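Local coordinates for protein isocitrate dehydrogenase [NAD] subunit 1, mitochondrial (Saccharomyces cerevisiae, PDB 3BLX) that oxidatively decarboxylates isocitrate to 2-oxoglutarate with NAD as one of two kinds of subunit in an octameric, allosterically regulated citric acid cycle enzyme that also binds RNA, at residues E[73-78]-E[300-305]. Residues are numbered along the deposited sequence; the frame is centred on the assembly and turned at random.
Sequences NKIGLK and NHLGLN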
loop_
_atom_site.group_PDB
_atom_site.type_symbol
_atom_site.label_atom_id
_atom_site.label_comp_id
_atom_site.label_asym_id
_atom_site.label_seq_id
_atom_site.Cartn_x
_atom_site.Cartn_y
_atom_site.Cartn_z
ATOM N N ASN E 73 -7.709 -17.110 10.934
ATOM C CA ASN E 73 -7.355 -17.573 12.270
ATOM C C ASN E 73 -5.897 -17.324 12.641
ATOM O O ASN E 73 -5.583 -17.167 13.808
ATOM C CB ASN E 73 -7.712 -19.051 12.446
ATOM C CG ASN E 73 -9.144 -19.352 12.104
ATOM O OD1 ASN E 73 -10.029 -18.497 12.193
ATOM N ND2 ASN E 73 -9.389 -20.590 11.728
ATOM N N LYS E 74 -5.016 -17.311 11.641
ATOM C CA LYS E 74 -3.571 -17.078 11.823
ATOM C C LYS E 74 -2.763 -18.261 12.347
ATOM O O LYS E 74 -1.560 -18.284 12.203
ATOM C CB LYS E 74 -3.290 -15.850 12.718
ATOM C CG LYS E 74 -4.111 -14.603 12.400
ATOM C CD LYS E 74 -3.912 -14.158 10.996
ATOM C CE LYS E 74 -4.348 -12.722 10.804
ATOM N NZ LYS E 74 -5.805 -12.583 11.078
ATOM N N ILE E 75 -3.420 -19.211 12.991
ATOM C CA ILE E 75 -2.763 -20.373 13.577
ATOM C C ILE E 75 -3.387 -21.655 13.039
ATOM O O ILE E 75 -4.611 -21.768 12.902
ATOM C CB ILE E 75 -2.880 -20.354 15.116
ATOM C CG1 ILE E 75 -2.290 -19.064 15.638
ATOM C CG2 ILE E 75 -2.056 -21.464 15.713
ATOM C CD1 ILE E 75 -0.807 -18.894 15.267
ATOM N N GLY E 76 -2.555 -22.640 12.749
ATOM C CA GLY E 76 -3.072 -23.890 12.215
ATOM C C GLY E 76 -2.365 -25.139 12.690
ATOM O O GLY E 76 -1.192 -25.115 13.046
ATOM N N LEU E 77 -3.100 -26.241 12.696
ATOM C CA LEU E 77 -2.539 -27.548 13.015
ATOM C C LEU E 77 -2.824 -28.409 11.808
ATOM O O LEU E 77 -3.959 -28.509 11.354
ATOM C CB LEU E 77 -3.187 -28.152 14.268
ATOM C CG LEU E 77 -2.294 -28.977 15.201
ATOM C CD1 LEU E 77 -3.056 -30.132 15.766
ATOM C CD2 LEU E 77 -1.123 -29.513 14.490
ATOM N N LYS E 78 -1.787 -29.031 11.293
ATOM C CA LYS E 78 -1.889 -29.710 10.032
ATOM C C LYS E 78 -1.372 -31.143 10.132
ATOM O O LYS E 78 -0.303 -31.373 10.670
ATOM C CB LYS E 78 -1.133 -28.894 8.982
ATOM C CG LYS E 78 -0.723 -29.623 7.743
ATOM C CD LYS E 78 -0.391 -28.629 6.655
ATOM C CE LYS E 78 0.759 -29.119 5.751
ATOM N NZ LYS E 78 0.636 -30.559 5.365
ATOM N N ASN E 300 2.241 -23.539 23.330
ATOM C CA ASN E 300 3.253 -22.564 23.720
ATOM C C ASN E 300 3.063 -21.235 22.996
ATOM O O ASN E 300 3.041 -20.173 23.602
ATOM C CB ASN E 300 4.659 -23.085 23.412
ATOM C CG ASN E 300 5.144 -24.127 24.425
ATOM O OD1 ASN E 300 4.584 -24.276 25.515
ATOM N ND2 ASN E 300 6.202 -24.841 24.066
ATOM N N HIS E 301 2.921 -21.313 21.685
ATOM C CA HIS E 301 2.766 -20.145 20.856
ATOM C C HIS E 301 1.489 -19.353 21.164
ATOM O O HIS E 301 1.464 -18.125 21.087
ATOM C CB HIS E 301 2.736 -20.582 19.402
ATOM C CG HIS E 301 3.029 -19.481 18.441
ATOM N ND1 HIS E 301 2.044 -18.857 17.707
ATOM C CD2 HIS E 301 4.202 -18.898 18.078
ATOM C CE1 HIS E 301 2.587 -17.927 16.940
ATOM N NE2 HIS E 301 3.898 -17.942 17.134
ATOM N N LEU E 302 0.412 -20.059 21.482
ATOM C CA LEU E 302 -0.848 -19.402 21.792
ATOM C C LEU E 302 -0.844 -18.774 23.180
ATOM O O LEU E 302 -1.799 -18.104 23.554
ATOM C CB LEU E 302 -1.971 -20.404 21.698
ATOM C CG LEU E 302 -2.322 -20.755 20.273
ATOM C CD1 LEU E 302 -3.342 -21.872 20.264
ATOM C CD2 LEU E 302 -2.878 -19.525 19.598
ATOM N N GLY E 303 0.225 -19.013 23.943
ATOM C CA GLY E 303 0.344 -18.531 25.307
ATOM C C GLY E 303 -0.281 -19.409 26.376
ATOM O O GLY E 303 -0.237 -19.073 27.567
ATOM N N LEU E 304 -0.893 -20.518 25.956
ATOM C CA LEU E 304 -1.388 -21.501 26.895
ATOM C C LEU E 304 -0.153 -22.077 27.568
ATOM O O LEU E 304 0.495 -21.391 28.350
ATOM C CB LEU E 304 -2.221 -22.533 26.171
ATOM C CG LEU E 304 -3.473 -21.855 25.575
ATOM C CD1 LEU E 304 -4.354 -22.835 24.811
ATOM C CD2 LEU E 304 -4.310 -21.112 26.639
ATOM N N ASN E 305 0.197 -23.312 27.281
ATOM C CA ASN E 305 1.507 -23.830 27.711
ATOM C C ASN E 305 1.695 -24.296 29.176
ATOM O O ASN E 305 2.665 -24.974 29.505
ATOM C CB ASN E 305 2.671 -22.943 27.193
ATOM C CG ASN E 305 3.020 -21.803 28.116
ATOM O OD1 ASN E 305 2.939 -21.936 29.333
ATOM N ND2 ASN E 305 3.435 -20.670 27.542
#
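Ile-75 meets His-301 and Leu-302 where the last turn of helix 289-302 lies over the start of strand 75-80, a helix-on-sheet contact of the alpha/beta fold shared by isocitrate and isopropylmalate dehydrogenases. It is a worked example of how one branched residue at the head of a strand can serve both the buried and the open side of a helix end. The two backbones stay well apart, with the CA atoms of Ile-75 and Leu-302 8.5 Å from each other, and no hydrogen bond crosses between the segments; the touching is left to side chains.

On the packed side, Ile-75 is buried and Leu-302 partly exposed. A rotation that sets CG1 of Ile-75 beside its backbone N (chi1 -57°) brings it to CD2 of Leu-302 at 4.0 Å, the two side chains running past one another in opposite senses. Met-298, one turn earlier in the helix, and Pro-11 also touch Ile-75 and add to its burial, while Leu-302 reaches Phe-18 of the neighbouring strand 17-25. Backbone bonds from Ile-75 to Thr-21 and from Gly-76 to Ala-267 and Phe-269 tie strand 75-80 between its two parallel neighbours.

The other side is more open: His-301 is exposed. Its CB leaves the helix toward the strand, and with CG anti to the backbone N (chi1 -161°) the ring comes to lie beside Ile-75 and Ala-267. Beyond Leu-302 the helix closes with a Schellman motif at Gly-303, after which the chain moves off from the head of strand 75-80; Gly-303 N bonds to Asn-300 O at 3.1 Å. At the solvent margin a single methyl makes the contact: CD1 of Ile-75 approaches the imidazole obliquely, 3.8 Å from ND1 and 3.9 Å from CE1 of His-301.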